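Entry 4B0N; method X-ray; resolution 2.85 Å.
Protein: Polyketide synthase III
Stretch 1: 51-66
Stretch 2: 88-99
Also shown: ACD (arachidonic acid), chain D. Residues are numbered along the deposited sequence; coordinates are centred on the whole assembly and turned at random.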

ATOM      1  N   GLY A  51      -0.968   6.034  20.469  1.00 36.03           N
ATOM      2  CA  GLY A  51      -2.314   5.637  20.860  1.00 36.16           C
ATOM      3  C   GLY A  51      -2.462   4.141  21.022  1.00 36.17           C
ATOM      4  O   GLY A  51      -1.712   3.358  20.435  1.00 35.92           O
ATOM      5  N   ASN A  52      -3.441   3.747  21.826  1.00 36.57           N
ATOM      6  CA  ASN A  52      -3.696   2.340  22.103  1.00 36.67           C
ATOM      7  C   ASN A  52      -5.182   2.016  22.185  1.00 36.99           C
ATOM      8  O   ASN A  52      -5.993   2.891  22.505  1.00 37.39           O
ATOM      9  CB  ASN A  52      -2.996   1.925  23.396  1.00 36.80           C
ATOM     10  CG  ASN A  52      -1.506   1.769  23.216  1.00 36.48           C
ATOM     11  OD1 ASN A  52      -1.056   1.084  22.304  1.00 35.97           O
ATOM     12  ND2 ASN A  52      -0.734   2.411  24.079  1.00 36.87           N
ATOM     13  N   PRO A  53      -5.551   0.755  21.884  1.00 37.04           N
ATOM     14  CA  PRO A  53      -6.933   0.333  22.084  1.00 37.21           C
ATOM     15  C   PRO A  53      -7.313   0.270  23.568  1.00 37.70           C
ATOM     16  O   PRO A  53      -6.479   0.528  24.444  1.00 37.66           O
ATOM     17  CB  PRO A  53      -6.973  -1.060  21.448  1.00 36.96           C
ATOM     18  CG  PRO A  53      -5.562  -1.532  21.481  1.00 36.88           C
ATOM     19  CD  PRO A  53      -4.743  -0.301  21.246  1.00 36.78           C
ATOM     20  N   GLN A  54      -8.566  -0.088  23.827  1.00 38.08           N
ATOM     21  CA  GLN A  54      -9.183   0.040  25.143  1.00 38.44           C
ATOM     22  C   GLN A  54      -8.566  -0.831  26.244  1.00 38.53           C
ATOM     23  O   GLN A  54      -8.337  -0.357  27.359  1.00 38.57           O
ATOM     24  CB  GLN A  54     -10.674  -0.264  25.018  1.00 38.84           C
ATOM     25  CG  GLN A  54     -11.547   0.458  26.027  1.00 39.54           C
ATOM     26  CD  GLN A  54     -13.021   0.194  25.807  1.00 40.07           C
ATOM     27  OE1 GLN A  54     -13.397  -0.728  25.080  1.00 40.06           O
ATOM     28  NE2 GLN A  54     -13.867   1.004  26.436  1.00 40.73           N
ATOM     29  N   TYR A  55      -8.290  -2.092  25.923  1.00 38.34           N
ATOM     30  CA  TYR A  55      -8.001  -3.102  26.941  1.00 38.52           C
ATOM     31  C   TYR A  55      -6.516  -3.370  27.159  1.00 38.49           C
ATOM     32  O   TYR A  55      -5.840  -3.919  26.295  1.00 38.24           O
ATOM     33  CB  TYR A  55      -8.741  -4.407  26.618  1.00 38.41           C
ATOM     34  CG  TYR A  55     -10.228  -4.212  26.408  1.00 38.50           C
ATOM     35  CD1 TYR A  55     -11.101  -4.138  27.493  1.00 38.78           C
ATOM     36  CD2 TYR A  55     -10.760  -4.091  25.123  1.00 38.08           C
ATOM     37  CE1 TYR A  55     -12.461  -3.951  27.306  1.00 39.05           C
ATOM     38  CE2 TYR A  55     -12.119  -3.904  24.926  1.00 38.28           C
ATOM     39  CZ  TYR A  55     -12.968  -3.835  26.019  1.00 38.78           C
ATOM     40  OH  TYR A  55     -14.322  -3.650  25.831  1.00 38.79           O
ATOM     41  N   ARG A  56      -6.023  -2.975  28.328  1.00 39.18           N
ATOM     42  CA  ARG A  56      -4.664  -3.288  28.750  1.00 39.60           C
ATOM     43  C   ARG A  56      -4.660  -4.656  29.443  1.00 40.02           C
ATOM     44  O   ARG A  56      -5.197  -4.812  30.543  1.00 40.56           O
ATOM     45  CB  ARG A  56      -4.128  -2.183  29.670  1.00 40.21           C
ATOM     46  CG  ARG A  56      -2.972  -2.593  30.568  1.00 41.14           C
ATOM     47  CD  ARG A  56      -1.621  -2.268  29.963  1.00 41.42           C
ATOM     48  NE  ARG A  56      -0.973  -1.146  30.643  1.00 42.28           N
ATOM     49  CZ  ARG A  56      -0.200  -1.257  31.725  1.00 43.16           C
ATOM     50  NH1 ARG A  56       0.037  -2.444  32.276  1.00 43.47           N
ATOM     51  NH2 ARG A  56       0.345  -0.172  32.260  1.00 43.65           N
ATOM     52  N   CYS A  57      -4.065  -5.645  28.782  1.00 39.96           N
ATOM     53  CA  CYS A  57      -4.033  -7.018  29.286  1.00 40.35           C
ATOM     54  C   CYS A  57      -2.626  -7.423  29.707  1.00 40.77           C
ATOM     55  O   CYS A  57      -1.704  -7.420  28.889  1.00 40.62           O
ATOM     56  CB  CYS A  57      -4.567  -7.985  28.224  1.00 39.91           C
ATOM     57  SG  CYS A  57      -4.353  -9.749  28.578  1.00 40.24           S
ATOM     58  N   THR A  58      -2.473  -7.772  30.985  1.00 41.70           N
ATOM     59  CA  THR A  58      -1.192  -8.238  31.524  1.00 42.43           C
ATOM     60  C   THR A  58      -0.843  -9.624  30.979  1.00 42.69           C
ATOM     61  O   THR A  58      -1.709 -10.330  30.455  1.00 42.37           O
ATOM     62  CB  THR A  58      -1.185  -8.279  33.069  1.00 43.09           C
ATOM     63  OG1 THR A  58      -2.082  -9.295  33.533  1.00 43.60           O
ATOM     64  CG2 THR A  58      -1.585  -6.925  33.658  1.00 42.91           C
ATOM     65  N   GLN A  59       0.425 -10.009  31.107  1.00 43.53           N
ATOM     66  CA  GLN A  59       0.903 -11.271  30.544  1.00 44.00           C
ATOM     67  C   GLN A  59       0.492 -12.496  31.362  1.00 44.93           C
ATOM     68  O   GLN A  59       0.383 -13.599  30.820  1.00 45.10           O
ATOM     69  CB  GLN A  59       2.416 -11.233  30.321  1.00 43.98           C
ATOM     70  CG  GLN A  59       2.905 -12.165  29.218  1.00 44.04           C
ATOM     71  CD  GLN A  59       2.493 -11.735  27.814  1.00 43.39           C
ATOM     72  OE1 GLN A  59       1.532 -10.980  27.622  1.00 42.88           O
ATOM     73  NE2 GLN A  59       3.222 -12.227  26.817  1.00 43.24           N
ATOM     74  N   ASN A  60       0.260 -12.302  32.657  1.00 45.86           N
ATOM     75  CA  ASN A  60      -0.313 -13.353  33.494  1.00 47.18           C
ATOM     76  C   ASN A  60      -1.771 -13.631  33.117  1.00 47.28           C
ATOM     77  O   ASN A  60      -2.212 -14.783  33.128  1.00 47.60           O
ATOM     78  CB  ASN A  60      -0.191 -13.002  34.981  1.00 48.01           C
ATOM     79  CG  ASN A  60       1.248 -13.009  35.472  1.00 48.62           C
ATOM     80  OD1 ASN A  60       2.047 -13.878  35.107  1.00 48.66           O
ATOM     81  ND2 ASN A  60       1.582 -12.041  36.315  1.00 49.11           N
ATOM     82  N   GLU A  61      -2.503 -12.566  32.782  1.00 47.40           N
ATOM     83  CA  GLU A  61      -3.878 -12.664  32.288  1.00 47.60           C
ATOM     84  C   GLU A  61      -3.933 -13.397  30.948  1.00 47.27           C
ATOM     85  O   GLU A  61      -4.710 -14.340  30.780  1.00 47.31           O
ATOM     86  CB  GLU A  61      -4.507 -11.272  32.149  1.00 47.52           C
ATOM     87  CG  GLU A  61      -5.017 -10.664  33.451  1.00 48.55           C
ATOM     88  CD  GLU A  61      -5.322  -9.174  33.341  1.00 48.53           C
ATOM     89  OE1 GLU A  61      -5.064  -8.574  32.272  1.00 48.18           O
ATOM     90  OE2 GLU A  61      -5.817  -8.593  34.334  1.00 48.94           O
ATOM     91  N   ALA A  62      -3.092 -12.959  30.009  1.00 46.89           N
ATOM     92  CA  ALA A  62      -3.011 -13.548  28.670  1.00 46.54           C
ATOM     93  C   ALA A  62      -2.663 -15.037  28.705  1.00 47.16           C
ATOM     94  O   ALA A  62      -3.230 -15.826  27.944  1.00 47.24           O
ATOM     95  CB  ALA A  62      -2.010 -12.785  27.816  1.00 45.72           C
ATOM     96  N   LEU A  63      -1.740 -15.408  29.594  1.00 47.83           N
ATOM     97  CA  LEU A  63      -1.325 -16.800  29.774  1.00 48.64           C
ATOM     98  C   LEU A  63      -2.478 -17.681  30.251  1.00 49.55           C
ATOM     99  O   LEU A  63      -2.586 -18.846  29.851  1.00 49.78           O
ATOM    100  CB  LEU A  63      -0.145 -16.887  30.752  1.00 48.84           C
ATOM    101  CG  LEU A  63       0.345 -18.255  31.247  1.00 49.53           C
ATOM    102  CD1 LEU A  63       0.809 -19.151  30.106  1.00 49.56           C
ATOM    103  CD2 LEU A  63       1.457 -18.075  32.268  1.00 50.20           C
ATOM    104  N   ALA A  64      -3.328 -17.116  31.106  1.00 50.09           N
ATOM    105  CA  ALA A  64      -4.466 -17.837  31.665  1.00 51.14           C
ATOM    106  C   ALA A  64      -5.524 -18.119  30.599  1.00 51.50           C
ATOM    107  O   ALA A  64      -6.150 -19.181  30.606  1.00 51.76           O
ATOM    108  CB  ALA A  64      -5.062 -17.063  32.832  1.00 50.64           C
ATOM    109  N   VAL A  65      -5.705 -17.167  29.685  1.00 51.96           N
ATOM    110  CA  VAL A  65      -6.663 -17.302  28.584  1.00 52.59           C
ATOM    111  C   VAL A  65      -6.137 -18.292  27.540  1.00 53.55           C
ATOM    112  O   VAL A  65      -6.916 -19.000  26.896  1.00 54.23           O
ATOM    113  CB  VAL A  65      -6.979 -15.933  27.928  1.00 51.35           C
ATOM    114  CG1 VAL A  65      -8.021 -16.076  26.826  1.00 50.84           C
ATOM    115  CG2 VAL A  65      -7.467 -14.938  28.969  1.00 50.98           C
ATOM    116  N   ALA A  66      -4.815 -18.342  27.394  1.00 54.24           N
ATOM    117  CA  ALA A  66      -4.165 -19.247  26.449  1.00 55.28           C
ATOM    118  C   ALA A  66      -4.213 -20.703  26.914  1.00 56.63           C
ATOM    119  O   ALA A  66      -4.437 -21.610  26.110  1.00 57.04           O
ATOM    120  CB  ALA A  66      -2.728 -18.814  26.207  1.00 55.25           C
ATOM    121  N   ILE A  88       7.709  -9.203  28.058  1.00 43.43           N
ATOM    122  CA  ILE A  88       6.472  -8.440  27.918  1.00 42.59           C
ATOM    123  C   ILE A  88       5.669  -8.558  29.213  1.00 42.84           C
ATOM    124  O   ILE A  88       5.358  -9.665  29.665  1.00 43.15           O
ATOM    125  CB  ILE A  88       5.633  -8.926  26.714  1.00 41.63           C
ATOM    126  CG1 ILE A  88       6.378  -8.660  25.404  1.00 40.93           C
ATOM    127  CG2 ILE A  88       4.267  -8.251  26.691  1.00 41.16           C
ATOM    128  CD1 ILE A  88       5.940  -9.527  24.244  1.00 40.70           C
ATOM    129  N   GLY A  89       5.355  -7.410  29.810  1.00 42.36           N
ATOM    130  CA  GLY A  89       4.586  -7.367  31.048  1.00 42.28           C
ATOM    131  C   GLY A  89       3.107  -7.185  30.783  1.00 41.73           C
ATOM    132  O   GLY A  89       2.267  -7.669  31.546  1.00 42.09           O
ATOM    133  N   SER A  90       2.800  -6.486  29.692  1.00 40.76           N
ATOM    134  CA  SER A  90       1.430  -6.157  29.314  1.00 39.86           C
ATOM    135  C   SER A  90       1.353  -5.778  27.840  1.00 39.03           C
ATOM    136  O   SER A  90       2.374  -5.482  27.213  1.00 39.00           O
ATOM    137  CB  SER A  90       0.907  -5.000  30.169  1.00 39.98           C
ATOM    138  OG  SER A  90       1.721  -3.847  30.028  1.00 39.65           O
ATOM    139  N   ARG A  91       0.138  -5.799  27.293  1.00 38.36           N
ATOM    140  CA  ARG A  91      -0.133  -5.307  25.937  1.00 37.50           C
ATOM    141  C   ARG A  91      -1.615  -4.971  25.750  1.00 37.19           C
ATOM    142  O   ARG A  91      -2.465  -5.437  26.509  1.00 37.42           O
ATOM    143  CB  ARG A  91       0.382  -6.273  24.856  1.00 37.12           C
ATOM    144  CG  ARG A  91       0.003  -7.728  25.050  1.00 37.40           C
ATOM    145  CD  ARG A  91       0.939  -8.657  24.300  1.00 37.13           C
ATOM    146  NE  ARG A  91       0.719 -10.042  24.709  1.00 37.69           N
ATOM    147  CZ  ARG A  91       0.091 -10.962  23.980  1.00 37.65           C
ATOM    148  NH1 ARG A  91      -0.374 -10.670  22.772  1.00 37.07           N
ATOM    149  NH2 ARG A  91      -0.061 -12.190  24.459  1.00 38.15           N
ATOM    150  N   TYR A  92      -1.910  -4.153  24.743  1.00 36.76           N
ATOM    151  CA  TYR A  92      -3.252  -3.598  24.550  1.00 36.40           C
ATOM    152  C   TYR A  92      -4.027  -4.294  23.432  1.00 35.93           C
ATOM    153  O   TYR A  92      -3.471  -4.598  22.376  1.00 35.71           O
ATOM    154  CB  TYR A  92      -3.168  -2.093  24.272  1.00 36.34           C
ATOM    155  CG  TYR A  92      -2.570  -1.282  25.402  1.00 36.70           C
ATOM    156  CD1 TYR A  92      -1.201  -1.318  25.668  1.00 36.70           C
ATOM    157  CD2 TYR A  92      -3.374  -0.466  26.196  1.00 37.15           C
ATOM    158  CE1 TYR A  92      -0.655  -0.578  26.701  1.00 37.09           C
ATOM    159  CE2 TYR A  92      -2.834   0.283  27.231  1.00 37.40           C
ATOM    160  CZ  TYR A  92      -1.474   0.222  27.475  1.00 37.59           C
ATOM    161  OH  TYR A  92      -0.930   0.957  28.502  1.00 38.18           O
ATOM    162  N   PHE A  93      -5.314  -4.535  23.677  1.00 35.80           N
ATOM    163  CA  PHE A  93      -6.194  -5.175  22.699  1.00 35.41           C
ATOM    164  C   PHE A  93      -7.492  -4.392  22.490  1.00 35.36           C
ATOM    165  O   PHE A  93      -8.005  -3.756  23.412  1.00 35.37           O
ATOM    166  CB  PHE A  93      -6.523  -6.612  23.123  1.00 35.65           C
ATOM    167  CG  PHE A  93      -5.313  -7.469  23.387  1.00 35.76           C
ATOM    168  CD1 PHE A  93      -4.341  -7.659  22.408  1.00 35.63           C
ATOM    169  CD2 PHE A  93      -5.158  -8.108  24.612  1.00 36.14           C
ATOM    170  CE1 PHE A  93      -3.231  -8.453  22.655  1.00 35.71           C
ATOM    171  CE2 PHE A  93      -4.053  -8.905  24.861  1.00 36.20           C
ATOM    172  CZ  PHE A  93      -3.090  -9.079  23.882  1.00 35.96           C
ATOM    173  N   ALA A  94      -8.015  -4.450  21.267  1.00 35.23           N
ATOM    174  CA  ALA A  94      -9.270  -3.779  20.909  1.00 35.13           C
ATOM    175  C   ALA A  94     -10.501  -4.614  21.263  1.00 35.26           C
ATOM    176  O   ALA A  94     -11.620  -4.098  21.309  1.00 35.17           O
ATOM    177  CB  ALA A  94      -9.275  -3.427  19.428  1.00 34.50           C
ATOM    178  N   VAL A  95     -10.286  -5.901  21.513  1.00 35.44           N
ATOM    179  CA  VAL A  95     -11.372  -6.830  21.803  1.00 35.94           C
ATOM    180  C   VAL A  95     -11.324  -7.259  23.273  1.00 36.43           C
ATOM    181  O   VAL A  95     -10.238  -7.506  23.810  1.00 36.48           O
ATOM    182  CB  VAL A  95     -11.323  -8.078  20.892  1.00 35.90           C
ATOM    183  CG1 VAL A  95     -12.728  -8.497  20.519  1.00 36.19           C
ATOM    184  CG2 VAL A  95     -10.534  -7.808  19.621  1.00 35.56           C
ATOM    185  N   PRO A  96     -12.498  -7.344  23.933  1.00 36.94           N
ATOM    186  CA  PRO A  96     -12.540  -7.738  25.347  1.00 37.58           C
ATOM    187  C   PRO A  96     -12.290  -9.227  25.615  1.00 38.10           C
ATOM    188  O   PRO A  96     -12.170  -9.620  26.774  1.00 38.76           O
ATOM    189  CB  PRO A  96     -13.963  -7.356  25.776  1.00 37.75           C
ATOM    190  CG  PRO A  96     -14.760  -7.389  24.520  1.00 37.44           C
ATOM    191  CD  PRO A  96     -13.826  -6.922  23.444  1.00 37.01           C
ATOM    192  N   ASP A  97     -12.196 -10.035  24.559  1.00 38.18           N
ATOM    193  CA  ASP A  97     -12.054 -11.494  24.683  1.00 38.74           C
ATOM    194  C   ASP A  97     -10.880 -11.971  25.549  1.00 39.66           C
ATOM    195  O   ASP A  97     -10.808 -13.153  25.901  1.00 40.49           O
ATOM    196  CB  ASP A  97     -11.972 -12.144  23.300  1.00 37.97           C
ATOM    197  CG  ASP A  97     -13.259 -12.019  22.523  1.00 37.62           C
ATOM    198  OD1 ASP A  97     -13.699 -10.880  22.290  1.00 37.35           O
ATOM    199  OD2 ASP A  97     -13.840 -13.058  22.157  1.00 37.83           O
ATOM    200  N   PHE A  98      -9.971 -11.062  25.889  1.00 40.02           N
ATOM    201  CA  PHE A  98      -8.807 -11.408  26.707  1.00 40.71           C
ATOM    202  C   PHE A  98      -8.886 -10.819  28.115  1.00 41.11           C
ATOM    203  O   PHE A  98      -8.103 -11.183  28.998  1.00 41.44           O
ATOM    204  CB  PHE A  98      -7.515 -10.996  25.997  1.00 40.79           C
ATOM    205  CG  PHE A  98      -7.419 -11.506  24.589  1.00 40.89           C
ATOM    206  CD1 PHE A  98      -7.255 -12.865  24.335  1.00 41.23           C
ATOM    207  CD2 PHE A  98      -7.506 -10.629  23.512  1.00 40.77           C
ATOM    208  CE1 PHE A  98      -7.173 -13.340  23.035  1.00 41.32           C
ATOM    209  CE2 PHE A  98      -7.423 -11.098  22.208  1.00 40.68           C
ATOM    210  CZ  PHE A  98      -7.258 -12.455  21.969  1.00 40.85           C
ATOM    211  N   THR A  99      -9.839  -9.911  28.309  1.00 47.64           N
ATOM    212  CA  THR A  99     -10.146  -9.354  29.622  1.00 48.01           C
ATOM    213  C   THR A  99     -11.668  -9.294  29.787  1.00 48.70           C
ATOM    214  O   THR A  99     -12.254  -8.208  29.747  1.00 48.33           O
ATOM    215  CB  THR A  99      -9.534  -7.948  29.808  1.00 47.03           C
ATOM    216  OG1 THR A  99     -10.000  -7.075  28.773  1.00 46.07           O
ATOM    217  CG2 THR A  99      -8.020  -8.009  29.764  1.00 46.63           C
TER
HETATM  218  C1  ACD D1416       6.707  -9.681  11.845  0.50 23.54           C
HETATM  219  C2  ACD D1416       5.795  -9.263  10.711  0.50 23.41           C
HETATM  220  C3  ACD D1416       4.395  -8.985  11.250  0.50 23.15           C
HETATM  221  C4  ACD D1416       3.327  -9.389  10.242  0.50 22.89           C
HETATM  222  C5  ACD D1416       1.987  -9.510  10.927  0.50 22.63           C
HETATM  223  C6  ACD D1416       0.908  -9.878  10.242  0.50 22.29           C
HETATM  224  C7  ACD D1416      -0.422  -9.979  10.948  0.50 22.03           C
HETATM  225  C8  ACD D1416      -0.596 -11.318  11.623  0.50 21.82           C
HETATM  226  C9  ACD D1416      -1.393 -11.408  12.687  0.50 21.65           C
HETATM  227  C10 ACD D1416      -1.596 -12.734  13.382  0.50 21.55           C
HETATM  228  C11 ACD D1416      -1.099 -12.658  14.803  0.50 21.41           C
HETATM  229  C12 ACD D1416      -1.868 -13.080  15.803  0.50 21.36           C
HETATM  230  C13 ACD D1416      -1.354 -13.004  17.221  0.50 21.44           C
HETATM  231  C14 ACD D1416      -2.378 -12.365  18.129  0.50 21.57           C
HETATM  232  C15 ACD D1416      -2.039 -12.046  19.376  0.50 21.69           C
HETATM  233  C16 ACD D1416      -3.039 -11.410  20.310  0.50 21.75           C
HETATM  234  C17 ACD D1416      -3.750 -12.503  21.099  0.50 21.97           C
HETATM  235  C18 ACD D1416      -3.308 -12.554  22.557  0.50 22.05           C
HETATM  236  C19 ACD D1416      -3.180 -14.001  23.012  0.50 22.22           C
HETATM  237  C20 ACD D1416      -2.999 -14.092  24.510  0.50 22.33           C
HETATM  238  O1  ACD D1416       7.836  -9.149  11.940  0.50 23.54           O

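Strands 55-58 and 90-93 pair antiparallel through backbone bonds: Tyr-55 N to Phe-93 O (3.0 Å), Phe-93 N to Tyr-55 O (2.7 Å), Cys-57 N to Arg-91 O (2.8 Å) and Arg-91 N to Cys-57 O (2.9 Å). Gln-59 N extends the ladder into the helix, donating to Gly-89 O (3.0 Å). Together the stretches bury 1135 Å², Tyr-92 and Tyr-55 being most covered. Side chains alternate between two faces. On one, Tyr-92 (chi1 m) lays its ring between Asn-52 CB and Arg-56 CD, each 4.0 Å from the ring centroid and over opposite faces. Exposed Arg-56 leaves its backbone in t, then bends through off-rotamer chi2 and chi3, which sets CD over the ring and brings NE 3.0 Å from Tyr-92 OH. On the other face, all buried, Tyr-55 (m) carries Pro-96 CB over its ring, while small Cys-57 (t) fits CB against Phe-93 CE2 (3.5 Å). Arg-91, p at chi1 but extended through chi2 and chi3, directs NE to the amide oxygen Gln-59 OE1 (3.2 Å, nearly linear); Gln-59 turns at chi2 (p). Thr-58 (p) caps the helix: its hydroxyl OG1 accepts a weak bond from Glu-61 N (3.4 Å), and Thr-58 N donates to Glu-61 OE1 (3.0 Å). Val-65 CG1 packs at the Phe-98 ring edge; arachidonic acid C18 covers a face of that ring.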